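Long-range contacts in thioesterase (Pseudomonas aeruginosa, PDB 2O5U), which probably hydrolyses the thioester bond of fatty acyl-CoA, as a hot-dog-fold enzyme of the 4-hydroxybenzoyl-CoA thioesterase family: residues 5-10 / 72-77; 90-95 / 135-140. One frame throughout, in Å; residues are numbered along the deposited sequence.

Contact 1: 5-10 / 72-77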
ATOM      1  N   ALA A   5      17.931  -1.468 -20.903  1.00 27.68           N
ATOM      2  CA  ALA A   5      17.120  -0.937 -22.022  1.00 27.97           C
ATOM      3  C   ALA A   5      17.454   0.535 -22.322  1.00 27.81           C
ATOM      4  O   ALA A   5      17.932   1.266 -21.430  1.00 26.55           O
ATOM      5  CB  ALA A   5      15.539  -1.129 -21.762  1.00 27.29           C
ATOM      6  N   PRO A   6      17.207   0.976 -23.583  1.00 27.77           N
ATOM      7  CA  PRO A   6      17.430   2.391 -23.941  1.00 27.93           C
ATOM      8  C   PRO A   6      16.555   3.310 -23.102  1.00 28.68           C
ATOM      9  O   PRO A   6      15.342   3.071 -23.000  1.00 28.79           O
ATOM     10  CB  PRO A   6      17.076   2.476 -25.433  1.00 28.88           C
ATOM     11  CG  PRO A   6      16.697   1.077 -25.890  1.00 28.46           C
ATOM     12  CD  PRO A   6      16.754   0.128 -24.708  1.00 26.71           C
ATOM     13  N   ARG A   7      17.160   4.286 -22.419  1.00 27.52           N
ATOM     14  CA  ARG A   7      16.375   5.165 -21.554  1.00 28.34           C
ATOM     15  C   ARG A   7      15.561   6.169 -22.361  1.00 27.74           C
ATOM     16  O   ARG A   7      16.126   6.914 -23.131  1.00 27.09           O
ATOM     17  CB  ARG A   7      17.272   5.917 -20.564  1.00 28.20           C
ATOM     18  CG  ARG A   7      17.371   5.253 -19.263  1.00 29.89           C
ATOM     19  CD  ARG A   7      18.423   5.915 -18.373  1.00 28.59           C
ATOM     20  NE  ARG A   7      17.822   6.670 -17.289  1.00 27.56           N
ATOM     21  CZ  ARG A   7      18.560   7.194 -16.317  1.00 30.67           C
ATOM     22  NH1 ARG A   7      18.017   7.848 -15.292  1.00 26.59           N
ATOM     23  NH2 ARG A   7      19.884   7.017 -16.377  1.00 30.20           N
ATOM     24  N   PRO A   8      14.226   6.176 -22.189  1.00 27.50           N
ATOM     25  CA  PRO A   8      13.393   7.149 -22.875  1.00 27.23           C
ATOM     26  C   PRO A   8      13.588   8.545 -22.297  1.00 26.81           C
ATOM     27  O   PRO A   8      14.011   8.710 -21.125  1.00 27.11           O
ATOM     28  CB  PRO A   8      11.971   6.668 -22.576  1.00 27.39           C
ATOM     29  CG  PRO A   8      12.131   5.362 -21.917  1.00 27.81           C
ATOM     30  CD  PRO A   8      13.429   5.298 -21.325  1.00 27.63           C
ATOM     31  N   LEU A   9      13.311   9.531 -23.129  1.00 26.32           N
ATOM     32  CA  LEU A   9      13.436  10.944 -22.783  1.00 26.94           C
ATOM     33  C   LEU A   9      12.046  11.607 -22.670  1.00 25.81           C
ATOM     34  O   LEU A   9      11.083  11.147 -23.283  1.00 24.85           O
ATOM     35  CB  LEU A   9      14.250  11.668 -23.869  1.00 27.67           C
ATOM     36  CG  LEU A   9      15.619  11.071 -24.239  1.00 29.51           C
ATOM     37  CD1 LEU A   9      16.038  11.518 -25.617  1.00 32.88           C
ATOM     38  CD2 LEU A   9      16.615  11.444 -23.205  1.00 30.84           C
ATOM     39  N   ARG A  10      11.989  12.700 -21.905  1.00 25.02           N
ATOM     40  CA  ARG A  10      10.766  13.467 -21.633  1.00 25.64           C
ATOM     41  C   ARG A  10       9.965  13.808 -22.871  1.00 24.02           C
ATOM     42  O   ARG A  10       8.734  13.751 -22.843  1.00 23.38           O
ATOM     43  CB  ARG A  10      11.150  14.809 -21.037  1.00 26.49           C
ATOM     44  CG  ARG A  10      11.292  14.886 -19.601  1.00 29.64           C
ATOM     45  CD  ARG A  10      11.440  16.347 -19.311  1.00 32.52           C
ATOM     46  NE  ARG A  10      10.120  16.904 -19.053  1.00 36.34           N
ATOM     47  CZ  ARG A  10       9.524  16.824 -17.871  1.00 36.50           C
ATOM     48  NH1 ARG A  10      10.157  16.224 -16.861  1.00 38.67           N
ATOM     49  NH2 ARG A  10       8.320  17.364 -17.701  1.00 36.84           N
ATOM     50  N   ASP A  72      10.525  -1.131 -16.692  1.00 17.71           N
ATOM     51  CA  ASP A  72      11.996  -1.213 -16.556  1.00 18.36           C
ATOM     52  C   ASP A  72      12.409  -0.116 -15.627  1.00 18.26           C
ATOM     53  O   ASP A  72      11.932   1.007 -15.732  1.00 20.01           O
ATOM     54  CB  ASP A  72      12.694  -1.026 -17.921  1.00 18.82           C
ATOM     55  CG  ASP A  72      12.308  -2.119 -18.916  1.00 23.08           C
ATOM     56  OD1 ASP A  72      12.611  -3.301 -18.674  1.00 24.43           O
ATOM     57  OD2 ASP A  72      11.655  -1.787 -19.926  1.00 29.00           O
ATOM     58  N   TYR A  73      13.306  -0.420 -14.715  1.00 18.19           N
ATOM     59  CA  TYR A  73      13.764   0.547 -13.710  1.00 17.13           C
ATOM     60  C   TYR A  73      15.220   0.903 -13.983  1.00 16.68           C
ATOM     61  O   TYR A  73      16.086   0.011 -13.930  1.00 16.80           O
ATOM     62  CB  TYR A  73      13.643  -0.089 -12.342  1.00 16.60           C
ATOM     63  CG  TYR A  73      12.237  -0.590 -12.031  1.00 18.70           C
ATOM     64  CD1 TYR A  73      11.818  -1.867 -12.404  1.00 21.02           C
ATOM     65  CD2 TYR A  73      11.328   0.247 -11.378  1.00 18.82           C
ATOM     66  CE1 TYR A  73      10.468  -2.324 -12.142  1.00 17.16           C
ATOM     67  CE2 TYR A  73      10.025  -0.193 -11.073  1.00 19.35           C
ATOM     68  CZ  TYR A  73       9.608  -1.453 -11.466  1.00 20.03           C
ATOM     69  OH  TYR A  73       8.327  -1.814 -11.123  1.00 22.95           O
ATOM     70  N   PHE A  74      15.479   2.182 -14.283  1.00 15.99           N
ATOM     71  CA  PHE A  74      16.829   2.623 -14.755  1.00 16.83           C
ATOM     72  C   PHE A  74      17.648   3.213 -13.633  1.00 17.56           C
ATOM     73  O   PHE A  74      18.849   2.984 -13.563  1.00 19.16           O
ATOM     74  CB  PHE A  74      16.713   3.639 -15.909  1.00 15.83           C
ATOM     75  CG  PHE A  74      15.873   3.156 -17.062  1.00 17.08           C
ATOM     76  CD1 PHE A  74      14.634   3.720 -17.320  1.00 17.32           C
ATOM     77  CD2 PHE A  74      16.314   2.119 -17.873  1.00 19.73           C
ATOM     78  CE1 PHE A  74      13.825   3.228 -18.399  1.00 21.42           C
ATOM     79  CE2 PHE A  74      15.521   1.656 -18.958  1.00 21.22           C
ATOM     80  CZ  PHE A  74      14.261   2.200 -19.195  1.00 17.56           C
ATOM     81  N   ALA A  75      16.988   3.920 -12.720  1.00 16.59           N
ATOM     82  CA  ALA A  75      17.647   4.517 -11.581  1.00 16.73           C
ATOM     83  C   ALA A  75      16.661   4.825 -10.459  1.00 15.76           C
ATOM     84  O   ALA A  75      15.555   5.270 -10.751  1.00 17.15           O
ATOM     85  CB  ALA A  75      18.366   5.842 -12.018  1.00 14.99           C
ATOM     86  N   PRO A  76      17.079   4.721  -9.190  1.00 17.55           N
ATOM     87  CA  PRO A  76      16.111   4.941  -8.079  1.00 17.79           C
ATOM     88  C   PRO A  76      15.668   6.391  -7.845  1.00 18.39           C
ATOM     89  O   PRO A  76      16.376   7.344  -8.195  1.00 17.41           O
ATOM     90  CB  PRO A  76      16.848   4.378  -6.852  1.00 18.43           C
ATOM     91  CG  PRO A  76      18.266   4.428  -7.146  1.00 17.26           C
ATOM     92  CD  PRO A  76      18.400   4.286  -8.691  1.00 17.37           C
ATOM     93  N   VAL A  77      14.501   6.547  -7.251  1.00 17.84           N
ATOM     94  CA  VAL A  77      14.134   7.796  -6.623  1.00 18.37           C
ATOM     95  C   VAL A  77      13.700   7.457  -5.198  1.00 17.49           C
ATOM     96  O   VAL A  77      13.591   6.310  -4.853  1.00 16.91           O
ATOM     97  CB  VAL A  77      12.959   8.539  -7.388  1.00 18.08           C
ATOM     98  CG1 VAL A  77      13.336   8.832  -8.822  1.00 21.66           C
ATOM     99  CG2 VAL A  77      11.625   7.773  -7.302  1.00 19.88           C
TER

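Contact 2: 90-95 / 135-140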
ATOM      1  N   ALA A  90       0.309   4.506 -27.059  1.00 18.63           N
ATOM      2  CA  ALA A  90       1.062   3.880 -28.171  1.00 21.03           C
ATOM      3  C   ALA A  90       0.110   3.289 -29.181  1.00 21.35           C
ATOM      4  O   ALA A  90       0.391   3.290 -30.359  1.00 22.00           O
ATOM      5  CB  ALA A  90       1.985   2.767 -27.645  1.00 20.96           C
ATOM      6  N   ARG A  91      -0.980   2.709 -28.721  1.00 22.71           N
ATOM      7  CA  ARG A  91      -2.048   2.283 -29.651  1.00 23.59           C
ATOM      8  C   ARG A  91      -3.435   2.380 -29.086  1.00 22.67           C
ATOM      9  O   ARG A  91      -3.646   2.223 -27.876  1.00 22.23           O
ATOM     10  CB  ARG A  91      -1.824   0.917 -30.307  1.00 26.05           C
ATOM     11  CG  ARG A  91      -1.487  -0.222 -29.437  1.00 31.96           C
ATOM     12  CD  ARG A  91      -2.087  -1.557 -30.015  1.00 36.43           C
ATOM     13  NE  ARG A  91      -2.519  -2.301 -28.831  1.00 37.77           N
ATOM     14  CZ  ARG A  91      -3.777  -2.368 -28.384  1.00 36.74           C
ATOM     15  NH1 ARG A  91      -4.796  -1.838 -29.078  1.00 37.80           N
ATOM     16  NH2 ARG A  91      -4.010  -3.017 -27.255  1.00 34.00           N
ATOM     17  N   LEU A  92      -4.383   2.657 -29.972  1.00 21.58           N
ATOM     18  CA  LEU A  92      -5.743   2.895 -29.556  1.00 21.96           C
ATOM     19  C   LEU A  92      -6.636   2.100 -30.492  1.00 22.42           C
ATOM     20  O   LEU A  92      -6.650   2.310 -31.716  1.00 21.25           O
ATOM     21  CB  LEU A  92      -6.058   4.397 -29.579  1.00 21.87           C
ATOM     22  CG  LEU A  92      -7.510   4.854 -29.350  1.00 21.18           C
ATOM     23  CD1 LEU A  92      -7.889   4.516 -27.931  1.00 24.88           C
ATOM     24  CD2 LEU A  92      -7.632   6.355 -29.567  1.00 22.09           C
ATOM     25  N   GLY A  93      -7.304   1.124 -29.915  1.00 21.69           N
ATOM     26  CA  GLY A  93      -8.089   0.222 -30.699  1.00 22.20           C
ATOM     27  C   GLY A  93      -9.533   0.463 -30.331  1.00 21.73           C
ATOM     28  O   GLY A  93      -9.856   1.444 -29.665  1.00 22.05           O
ATOM     29  N   ASN A  94     -10.377  -0.454 -30.766  1.00 20.80           N
ATOM     30  CA  ASN A  94     -11.825  -0.348 -30.554  1.00 20.62           C
ATOM     31  C   ASN A  94     -12.159  -0.502 -29.064  1.00 19.78           C
ATOM     32  O   ASN A  94     -12.873   0.356 -28.488  1.00 19.34           O
ATOM     33  CB  ASN A  94     -12.549  -1.423 -31.369  1.00 19.57           C
ATOM     34  CG  ASN A  94     -14.064  -1.202 -31.421  1.00 18.88           C
ATOM     35  OD1 ASN A  94     -14.527  -0.073 -31.551  1.00 18.64           O
ATOM     36  ND2 ASN A  94     -14.834  -2.286 -31.322  1.00 17.91           N
ATOM     37  N   SER A  95     -11.652  -1.583 -28.453  1.00 19.93           N
ATOM     38  CA  SER A  95     -11.918  -1.848 -27.028  1.00 20.41           C
ATOM     39  C   SER A  95     -10.688  -1.792 -26.116  1.00 21.15           C
ATOM     40  O   SER A  95     -10.834  -1.827 -24.898  1.00 21.72           O
ATOM     41  CB  SER A  95     -12.660  -3.160 -26.826  1.00 22.30           C
ATOM     42  OG  SER A  95     -11.917  -4.276 -27.281  1.00 25.42           O
ATOM     43  N   GLU A 135     -16.227   9.834 -25.759  1.00 21.46           N
ATOM     44  CA  GLU A 135     -15.562  10.905 -25.032  1.00 24.18           C
ATOM     45  C   GLU A 135     -14.190  10.441 -24.503  1.00 22.07           C
ATOM     46  O   GLU A 135     -13.244  11.191 -24.530  1.00 21.77           O
ATOM     47  CB  GLU A 135     -16.489  11.451 -23.911  1.00 23.93           C
ATOM     48  CG  GLU A 135     -15.874  12.541 -23.002  1.00 27.79           C
ATOM     49  CD  GLU A 135     -16.895  13.182 -22.003  1.00 30.13           C
ATOM     50  OE1 GLU A 135     -16.510  14.129 -21.288  1.00 35.01           O
ATOM     51  OE2 GLU A 135     -18.087  12.774 -21.911  1.00 33.81           O
ATOM     52  N   LEU A 136     -14.086   9.201 -24.049  1.00 22.14           N
ATOM     53  CA  LEU A 136     -12.811   8.663 -23.583  1.00 22.49           C
ATOM     54  C   LEU A 136     -11.843   8.435 -24.777  1.00 21.55           C
ATOM     55  O   LEU A 136     -10.649   8.763 -24.689  1.00 22.38           O
ATOM     56  CB  LEU A 136     -13.098   7.368 -22.847  1.00 23.10           C
ATOM     57  CG  LEU A 136     -12.094   6.579 -22.056  1.00 27.30           C
ATOM     58  CD1 LEU A 136     -11.275   7.544 -21.233  1.00 31.37           C
ATOM     59  CD2 LEU A 136     -12.829   5.615 -21.127  1.00 25.46           C
ATOM     60  N   ARG A 137     -12.343   7.885 -25.891  1.00 20.79           N
ATOM     61  CA  ARG A 137     -11.553   7.764 -27.144  1.00 20.88           C
ATOM     62  C   ARG A 137     -10.908   9.114 -27.568  1.00 21.60           C
ATOM     63  O   ARG A 137      -9.709   9.181 -27.917  1.00 21.25           O
ATOM     64  CB  ARG A 137     -12.430   7.232 -28.299  1.00 21.59           C
ATOM     65  CG  ARG A 137     -11.638   6.896 -29.570  1.00 20.81           C
ATOM     66  CD  ARG A 137     -12.515   6.308 -30.685  1.00 22.59           C
ATOM     67  NE  ARG A 137     -13.270   5.159 -30.168  1.00 24.72           N
ATOM     68  CZ  ARG A 137     -12.777   3.942 -29.971  1.00 24.67           C
ATOM     69  NH1 ARG A 137     -11.519   3.674 -30.286  1.00 25.40           N
ATOM     70  NH2 ARG A 137     -13.548   2.997 -29.442  1.00 23.64           N
ATOM     71  N   ASP A 138     -11.719  10.165 -27.571  1.00 20.93           N
ATOM     72  CA  ASP A 138     -11.281  11.512 -28.004  1.00 21.10           C
ATOM     73  C   ASP A 138     -10.110  11.980 -27.160  1.00 20.98           C
ATOM     74  O   ASP A 138      -9.135  12.465 -27.677  1.00 21.46           O
ATOM     75  CB  ASP A 138     -12.424  12.525 -27.855  1.00 20.78           C
ATOM     76  CG  ASP A 138     -13.463  12.403 -28.955  1.00 25.84           C
ATOM     77  OD1 ASP A 138     -13.189  11.707 -29.973  1.00 24.57           O
ATOM     78  OD2 ASP A 138     -14.533  13.009 -28.777  1.00 28.76           O
ATOM     79  N   ALA A 139     -10.212  11.795 -25.856  1.00 20.19           N
ATOM     80  CA  ALA A 139      -9.137  12.140 -24.907  1.00 20.14           C
ATOM     81  C   ALA A 139      -7.881  11.303 -25.112  1.00 20.38           C
ATOM     82  O   ALA A 139      -6.728  11.819 -25.028  1.00 19.39           O
ATOM     83  CB  ALA A 139      -9.654  12.010 -23.482  1.00 19.20           C
ATOM     84  N   LEU A 140      -8.075  10.005 -25.347  1.00 20.32           N
ATOM     85  CA  LEU A 140      -6.939   9.099 -25.586  1.00 21.11           C
ATOM     86  C   LEU A 140      -6.252   9.426 -26.924  1.00 21.49           C
ATOM     87  O   LEU A 140      -5.026   9.339 -27.046  1.00 21.28           O
ATOM     88  CB  LEU A 140      -7.403   7.646 -25.617  1.00 21.04           C
ATOM     89  CG  LEU A 140      -7.927   7.084 -24.296  1.00 19.24           C
ATOM     90  CD1 LEU A 140      -8.622   5.740 -24.545  1.00 18.91           C
ATOM     91  CD2 LEU A 140      -6.673   6.984 -23.369  1.00 20.87           C
TER

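Contact 1: 5-10 / 72-77
Arg7 sets CG over one face of the Phe74 ring: CG of Arg7 stands 3.6 Å from the ring centroid and 21° off the ring normal, a CH-pi contact. From there the arginine runs outward, past the ring's root rather than across its centre, with NE of Arg7 3.5 Å from CB of Phe74. Guanidinium and ring planes differ by 23°, but the group lies over CB, so this is not a cation-pi stack on the ring. NH1 of Arg7 then passes CB of Ala75 at 3.9 Å.

The far rim of the phenyl ring is met by other residues. CD of Pro8 touches CE1 of Phe74 at 3.6 Å, and CB of Ala5 lies in the ring plane, 4.0 Å from CE2 of Phe74. A chi1 of -54° sets CG of Phe74 anti to the carbonyl carbon, beside the backbone N, on a CB that points toward segment 5-10. No hydrogen bond joins the two segments; the 264 Å² buried is packing about the Phe74 ring, with the Ala5 carbonyl O also near CE2.

Polar anchoring comes from a third piece of chain. Arg7 NE bonds to Ala111 O, while Pro8 pairs through its backbone with Ala111, and Phe74 and Ala75 with Cys112. Segment 5-10 thus crosses the end of strand 62-73 before strand 15-19 begins, and Pro8 and Phe74 both pack on Ala114 of strand 113-123.

Contact 2: 90-95 / 135-140
Two hydrogen bonds from the Arg137 guanidinium to successive backbone carbonyls, those of Gly93 and Asn94, tie the helix to the turn after strand 83-92. From CB the arginine leaves the helix with CG anti to its backbone N, and CG meets CD2 of Leu92 at 4.0 Å. The chain stays extended through chi2 to CD, and chi3 (-53°) bends it at NE; beyond, the guanidinium meets the turn with its edge. NH1 of Arg137 donates to O of Gly93 at 2.9 Å, from above that carbonyl's plane. NH2 of Arg137 donates to O of Asn94, also at 2.9 Å, within the carbonyl plane and on a lone pair. Both bonds are fairly straight, 157° and 160° at the hydrogen, and both oxygens lie near the guanidinium plane, which fixes its rotation; NH2 also makes a weak bond to Ile132 O.

Beside this polar grip, CD1 of Leu92 packs on CD1 of Leu140 at 3.7 Å, one helical turn along from Arg137. Leu140 also touches Leu49 of helix 34-53 and Tyr99 of strand 96-105. The pattern is an arginine bonding through both terminal nitrogens to the connection between antiparallel strands 83-92 and 96-105, here joining the short C-terminal helix 134-141 to the end of an inner strand of the hot-dog sheet.

Contacts 1 and 2 lie on opposite sides of the chain's centre, 26 Å apart between centres and about 12 Å between nearest atoms, so neither touches the other. They follow in series: contact 1 closes at the end of strand 62-73, and contact 2 opens on strand 83-92, the next strand in sequence. Both reach the same antiparallel sheet, contact 1 without a hydrogen bond between its segments, contact 2 with two as well as a leucine contact. Their surroundings differ too: Asp72 of contact 1 belongs to a beta ladder with the second subunit, whereas no other chain of the assembly touches contact 2.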